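Local coordinates for protein open reading frame 2 (Aeromonas sobria, PDB 3WQB) that is probably the chaperone for a secreted Aeromonas subtilisin-like serine protease, binding it with a domain that resembles a protease propeptide, at residues G82-E87 with T120-I125; I32-Q37 with V136-S141. All coordinates share one frame; numbering follows the deposited sequence.

Contact 1 of 2, residues G82-E87 with T120-I125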
loop_
_atom_site.group_PDB
_atom_site.type_symbol
_atom_site.label_atom_id
_atom_site.label_comp_id
_atom_site.label_asym_id
_atom_site.label_seq_id
_atom_site.Cartn_x
_atom_site.Cartn_y
_atom_site.Cartn_z
ATOM N N GLY B 82 4.058 -2.128 26.658
ATOM C CA GLY B 82 3.609 -1.510 27.904
ATOM C C GLY B 82 2.358 -0.662 27.743
ATOM O O GLY B 82 1.730 -0.273 28.734
ATOM N N THR B 83 1.995 -0.378 26.492
ATOM C CA THR B 83 0.827 0.444 26.174
ATOM C C THR B 83 -0.410 -0.415 25.914
ATOM O O THR B 83 -0.326 -1.475 25.289
ATOM C CB THR B 83 1.122 1.377 24.970
ATOM O OG1 THR B 83 2.156 2.297 25.336
ATOM C CG2 THR B 83 -0.118 2.169 24.536
ATOM N N LEU B 84 -1.543 0.054 26.433
ATOM C CA LEU B 84 -2.856 -0.516 26.164
ATOM C C LEU B 84 -3.677 0.498 25.389
ATOM O O LEU B 84 -3.722 1.679 25.756
ATOM C CB LEU B 84 -3.585 -0.839 27.476
ATOM C CG LEU B 84 -2.953 -1.834 28.447
ATOM C CD1 LEU B 84 -3.382 -1.516 29.867
ATOM C CD2 LEU B 84 -3.335 -3.246 28.094
ATOM N N LEU B 85 -4.316 0.044 24.317
ATOM C CA LEU B 85 -5.303 0.862 23.603
ATOM C C LEU B 85 -6.672 0.517 24.156
ATOM O O LEU B 85 -7.019 -0.656 24.277
ATOM C CB LEU B 85 -5.276 0.603 22.095
ATOM C CG LEU B 85 -3.971 0.748 21.306
ATOM C CD1 LEU B 85 -4.309 0.835 19.832
ATOM C CD2 LEU B 85 -3.123 1.938 21.714
ATOM N N VAL B 86 -7.437 1.545 24.503
ATOM C CA VAL B 86 -8.757 1.376 25.100
ATOM C C VAL B 86 -9.760 2.249 24.348
ATOM O O VAL B 86 -9.520 3.443 24.151
ATOM C CB VAL B 86 -8.729 1.756 26.609
ATOM C CG1 VAL B 86 -10.128 1.865 27.191
ATOM C CG2 VAL B 86 -7.925 0.739 27.393
ATOM N N GLU B 87 -10.871 1.655 23.918
ATOM C CA GLU B 87 -11.931 2.431 23.280
ATOM C C GLU B 87 -12.839 3.061 24.335
ATOM O O GLU B 87 -13.739 2.413 24.876
ATOM C CB GLU B 87 -12.729 1.593 22.280
ATOM C CG GLU B 87 -13.635 2.441 21.392
ATOM C CD GLU B 87 -14.131 1.711 20.163
ATOM O OE1 GLU B 87 -14.185 0.461 20.177
ATOM O OE2 GLU B 87 -14.477 2.400 19.177
ATOM N N THR B 120 3.460 -4.352 36.220
ATOM C CA THR B 120 2.057 -4.589 35.874
ATOM C C THR B 120 1.895 -5.787 34.940
ATOM O O THR B 120 2.621 -5.916 33.955
ATOM C CB THR B 120 1.418 -3.339 35.217
ATOM O OG1 THR B 120 1.669 -2.183 36.026
ATOM C CG2 THR B 120 -0.086 -3.515 35.048
ATOM N N ASP B 121 0.949 -6.660 35.274
ATOM C CA ASP B 121 0.547 -7.754 34.399
ATOM C C ASP B 121 -0.548 -7.236 33.471
ATOM O O ASP B 121 -1.712 -7.110 33.869
ATOM C CB ASP B 121 0.055 -8.957 35.218
ATOM C CG ASP B 121 -0.472 -10.100 34.346
ATOM O OD1 ASP B 121 -0.390 -10.020 33.099
ATOM O OD2 ASP B 121 -0.982 -11.089 34.914
ATOM N N LEU B 122 -0.164 -6.934 32.234
ATOM C CA LEU B 122 -1.087 -6.346 31.262
ATOM C C LEU B 122 -2.221 -7.283 30.866
ATOM O O LEU B 122 -3.334 -6.825 30.612
ATOM C CB LEU B 122 -0.342 -5.852 30.018
ATOM C CG LEU B 122 0.361 -4.497 30.146
ATOM C CD1 LEU B 122 1.769 -4.662 30.724
ATOM C CD2 LEU B 122 0.424 -3.805 28.796
ATOM N N ASN B 123 -1.949 -8.585 30.820
ATOM C CA ASN B 123 -2.991 -9.560 30.510
ATOM C C ASN B 123 -4.108 -9.606 31.549
ATOM O O ASN B 123 -5.272 -9.749 31.187
ATOM C CB ASN B 123 -2.416 -10.960 30.269
ATOM C CG ASN B 123 -2.621 -11.435 28.835
ATOM O OD1 ASN B 123 -3.376 -10.836 28.065
ATOM N ND2 ASN B 123 -1.955 -12.523 28.476
ATOM N N ALA B 124 -3.746 -9.475 32.826
ATOM C CA ALA B 124 -4.731 -9.398 33.903
ATOM C C ALA B 124 -5.562 -8.120 33.794
ATOM O O ALA B 124 -6.771 -8.157 33.982
ATOM C CB ALA B 124 -4.060 -9.496 35.272
ATOM N N ILE B 125 -4.910 -7.001 33.475
ATOM C CA ILE B 125 -5.606 -5.727 33.273
ATOM C C ILE B 125 -6.590 -5.817 32.101
ATOM O O ILE B 125 -7.740 -5.383 32.217
ATOM C CB ILE B 125 -4.608 -4.545 33.059
ATOM C CG1 ILE B 125 -3.701 -4.350 34.288
ATOM C CG2 ILE B 125 -5.347 -3.244 32.694
ATOM C CD1 ILE B 125 -4.416 -3.897 35.561
#

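Contact 2 of 2, residues I32-Q37 with V136-S141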
loop_
_atom_site.group_PDB
_atom_site.type_symbol
_atom_site.label_atom_id
_atom_site.label_comp_id
_atom_site.label_asym_id
_atom_site.label_seq_id
_atom_site.Cartn_x
_atom_site.Cartn_y
_atom_site.Cartn_z
ATOM N N ILE B 32 0.046 -18.780 24.283
ATOM C CA ILE B 32 -0.550 -17.736 25.105
ATOM C C ILE B 32 -1.538 -16.929 24.260
ATOM O O ILE B 32 -1.261 -16.614 23.099
ATOM C CB ILE B 32 0.553 -16.859 25.792
ATOM C CG1 ILE B 32 0.059 -16.271 27.125
ATOM C CG2 ILE B 32 1.174 -15.832 24.816
ATOM C CD1 ILE B 32 -0.755 -15.007 27.029
ATOM N N GLU B 33 -2.702 -16.634 24.837
ATOM C CA GLU B 33 -3.739 -15.870 24.149
ATOM C C GLU B 33 -3.596 -14.382 24.437
ATOM O O GLU B 33 -3.641 -13.960 25.593
ATOM C CB GLU B 33 -5.140 -16.348 24.554
ATOM C CG GLU B 33 -5.433 -17.816 24.240
ATOM C CD GLU B 33 -5.417 -18.125 22.752
ATOM O OE1 GLU B 33 -4.727 -19.090 22.359
ATOM O OE2 GLU B 33 -6.091 -17.407 21.979
ATOM N N VAL B 34 -3.405 -13.594 23.380
ATOM C CA VAL B 34 -3.319 -12.136 23.500
ATOM C C VAL B 34 -4.143 -11.509 22.384
ATOM O O VAL B 34 -3.985 -11.870 21.218
ATOM C CB VAL B 34 -1.859 -11.614 23.391
ATOM C CG1 VAL B 34 -1.784 -10.140 23.799
ATOM C CG2 VAL B 34 -0.900 -12.447 24.235
ATOM N N ASN B 35 -5.012 -10.567 22.751
ATOM C CA ASN B 35 -5.878 -9.861 21.798
ATOM C C ASN B 35 -6.710 -10.791 20.909
ATOM O O ASN B 35 -6.922 -10.510 19.727
ATOM C CB ASN B 35 -5.072 -8.893 20.919
ATOM C CG ASN B 35 -4.249 -7.903 21.724
ATOM O OD1 ASN B 35 -4.673 -7.418 22.774
ATOM N ND2 ASN B 35 -3.062 -7.590 21.218
ATOM N N GLY B 36 -7.160 -11.903 21.483
ATOM C CA GLY B 36 -7.975 -12.878 20.759
ATOM C C GLY B 36 -7.216 -13.749 19.771
ATOM O O GLY B 36 -7.826 -14.371 18.895
ATOM N N GLN B 37 -5.890 -13.798 19.906
ATOM C CA GLN B 37 -5.045 -14.618 19.036
ATOM C C GLN B 37 -3.980 -15.388 19.816
ATOM O O GLN B 37 -3.603 -15.000 20.922
ATOM C CB GLN B 37 -4.385 -13.767 17.951
ATOM C CG GLN B 37 -5.314 -13.376 16.809
ATOM C CD GLN B 37 -4.559 -12.952 15.562
ATOM O OE1 GLN B 37 -3.382 -12.587 15.626
ATOM N NE2 GLN B 37 -5.234 -13.003 14.418
ATOM N N VAL B 136 -10.343 -3.432 24.528
ATOM C CA VAL B 136 -8.943 -3.174 24.867
ATOM C C VAL B 136 -8.009 -3.972 23.952
ATOM O O VAL B 136 -8.320 -5.091 23.559
ATOM C CB VAL B 136 -8.664 -3.490 26.373
ATOM C CG1 VAL B 136 -9.057 -4.928 26.727
ATOM C CG2 VAL B 136 -7.208 -3.226 26.748
ATOM N N GLN B 137 -6.866 -3.378 23.615
ATOM C CA GLN B 137 -5.831 -4.067 22.859
ATOM C C GLN B 137 -4.481 -3.815 23.520
ATOM O O GLN B 137 -4.096 -2.665 23.754
ATOM C CB GLN B 137 -5.812 -3.598 21.392
ATOM C CG GLN B 137 -4.787 -4.314 20.494
ATOM C CD GLN B 137 -4.688 -3.701 19.103
ATOM O OE1 GLN B 137 -5.014 -2.536 18.906
ATOM N NE2 GLN B 137 -4.244 -4.490 18.131
ATOM N N ILE B 138 -3.785 -4.896 23.851
ATOM C CA ILE B 138 -2.412 -4.806 24.338
ATOM C C ILE B 138 -1.503 -4.564 23.140
ATOM O O ILE B 138 -1.506 -5.350 22.188
ATOM C CB ILE B 138 -1.984 -6.108 25.060
ATOM C CG1 ILE B 138 -2.896 -6.362 26.266
ATOM C CG2 ILE B 138 -0.521 -6.027 25.494
ATOM C CD1 ILE B 138 -2.816 -7.762 26.850
ATOM N N GLU B 139 -0.749 -3.468 23.165
ATOM C CA GLU B 139 0.146 -3.182 22.042
ATOM C C GLU B 139 1.317 -4.156 21.970
ATOM O O GLU B 139 2.087 -4.303 22.924
ATOM C CB GLU B 139 0.666 -1.747 22.057
ATOM C CG GLU B 139 1.691 -1.513 20.948
ATOM C CD GLU B 139 2.115 -0.078 20.809
ATOM O OE1 GLU B 139 2.486 0.547 21.820
ATOM O OE2 GLU B 139 2.110 0.410 19.667
ATOM N N LEU B 140 1.432 -4.811 20.825
ATOM C CA LEU B 140 2.540 -5.705 20.536
ATOM C C LEU B 140 3.345 -5.078 19.407
ATOM O O LEU B 140 2.912 -5.069 18.248
ATOM C CB LEU B 140 2.030 -7.100 20.165
ATOM C CG LEU B 140 1.102 -7.770 21.193
ATOM C CD1 LEU B 140 0.576 -9.108 20.670
ATOM C CD2 LEU B 140 1.777 -7.942 22.562
ATOM N N SER B 141 4.507 -4.543 19.765
ATOM C CA SER B 141 5.326 -3.747 18.859
ATOM C C SER B 141 6.331 -4.610 18.117
ATOM O O SER B 141 6.589 -5.750 18.497
ATOM C CB SER B 141 6.057 -2.653 19.637
ATOM O OG SER B 141 7.059 -3.217 20.463
#

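Contact 1 of 2, residues G82-E87 with T120-I125
Leu84 and Leu122 meet where the second helix of a ferredoxin-like (beta-alpha-beta-beta-alpha-beta) fold rests on its antiparallel sheet. The strand 83-87 presents Leu84 to the first turn of helix 122-131. Apolar side chains carry the contact, and no hydrogen bond joins the two segments. Leu122 comes down obliquely across Leu84. Its methyl CD2 lies 3.9 Å from Leu84 CD2 and as near to Leu84 CG, so one methyl covers the branch point of the other leucine. The second branch of Leu84 is used by Ile125, one turn further along the helix. These two side chains cross at about a right angle, with Leu84 CD1 3.9 Å from Ile125 CG2. Ile125 holds CG2 anti to its own backbone N, which turns this methyl to the strand while CG1 leads away. Leu102, on strand 102-108, touches both Leu84 and Ile125. The other face of strand 83-87 turns to the partner protein: Leu85 packs on an acidic side chain of that chain, and Glu87 forms a salt bridge with a basic one. Asp121, at the N-cap, accepts weak bonds at OD1 from the N-H groups of Asn123 and Ala124; OD1 also bonds to Leu63 N. At Gly82 the chain bends sharply, and at its phi (104°) a CB would press on the carbonyl O of the residue before. Here Leu122 CD2 also reaches the backbone, lying 3.8 Å from Gly82 O.

Contact 2 of 2, residues I32-Q37 with V136-S141
Asn35 OD1 accepts the backbone N-H of Ile138 at 2.9 Å from Ile138 N. The same amide gives a hydrogen back, with Asn35 ND2 2.9 Å from Ile138 O. The second bond is the straighter, 163° at the hydrogen. It meets a lone pair of the carbonyl and lies close to the amide plane of Asn35. The Ile138 N-H donor instead sits tilted 20° from the plane of the side-chain carbonyl of Asn35. Two bonds to one residue fix the rotation of the amide. Asn35 carries CG beside its backbone N (chi1 -55°), and the amide reaches strand 136-141 from there. Gln137 crosses at about a right angle, its CG 3.8 Å from Asn35 ND2. Its own amide, turned steeply to that of Asn35, is bonded through OE1 to the backbone of the partner protein. Beside this polar pair, Val34 CG1 touches two methyls, Ile138 CD1 at 4.0 Å and Leu140 CD1 at 4.1 Å. Tyr39 from strand 37-40 also packs on Val34 and Leu140. Backbone bonds between Val34 and Gln37, in both directions, close the turn. This is a type I' turn with Asn35 and Gly36 at its centre, the two-residue loop of a tight beta-hairpin between strands 31-34 and 37-40.

Overall arrangement
The centres of contact 1 and contact 2 lie about 9 Å apart, and contact 1 is nested inside the chain loop closed by contact 2. Both reach the same antiparallel sheet, where strands 83-87 and 136-141 are neighbours. Helix 122-131 leads directly into strand 136-141, so the second half of contact 1 is followed closely by that of contact 2. Asn123 packs on both Ile32 and Ile138, so the helix also touches the hairpin. The hairpin turn lies along the edge of strand 136-141 away from strand 83-87. Residues of both strands touch the partner protein, consistent with a propeptide-like mode of binding.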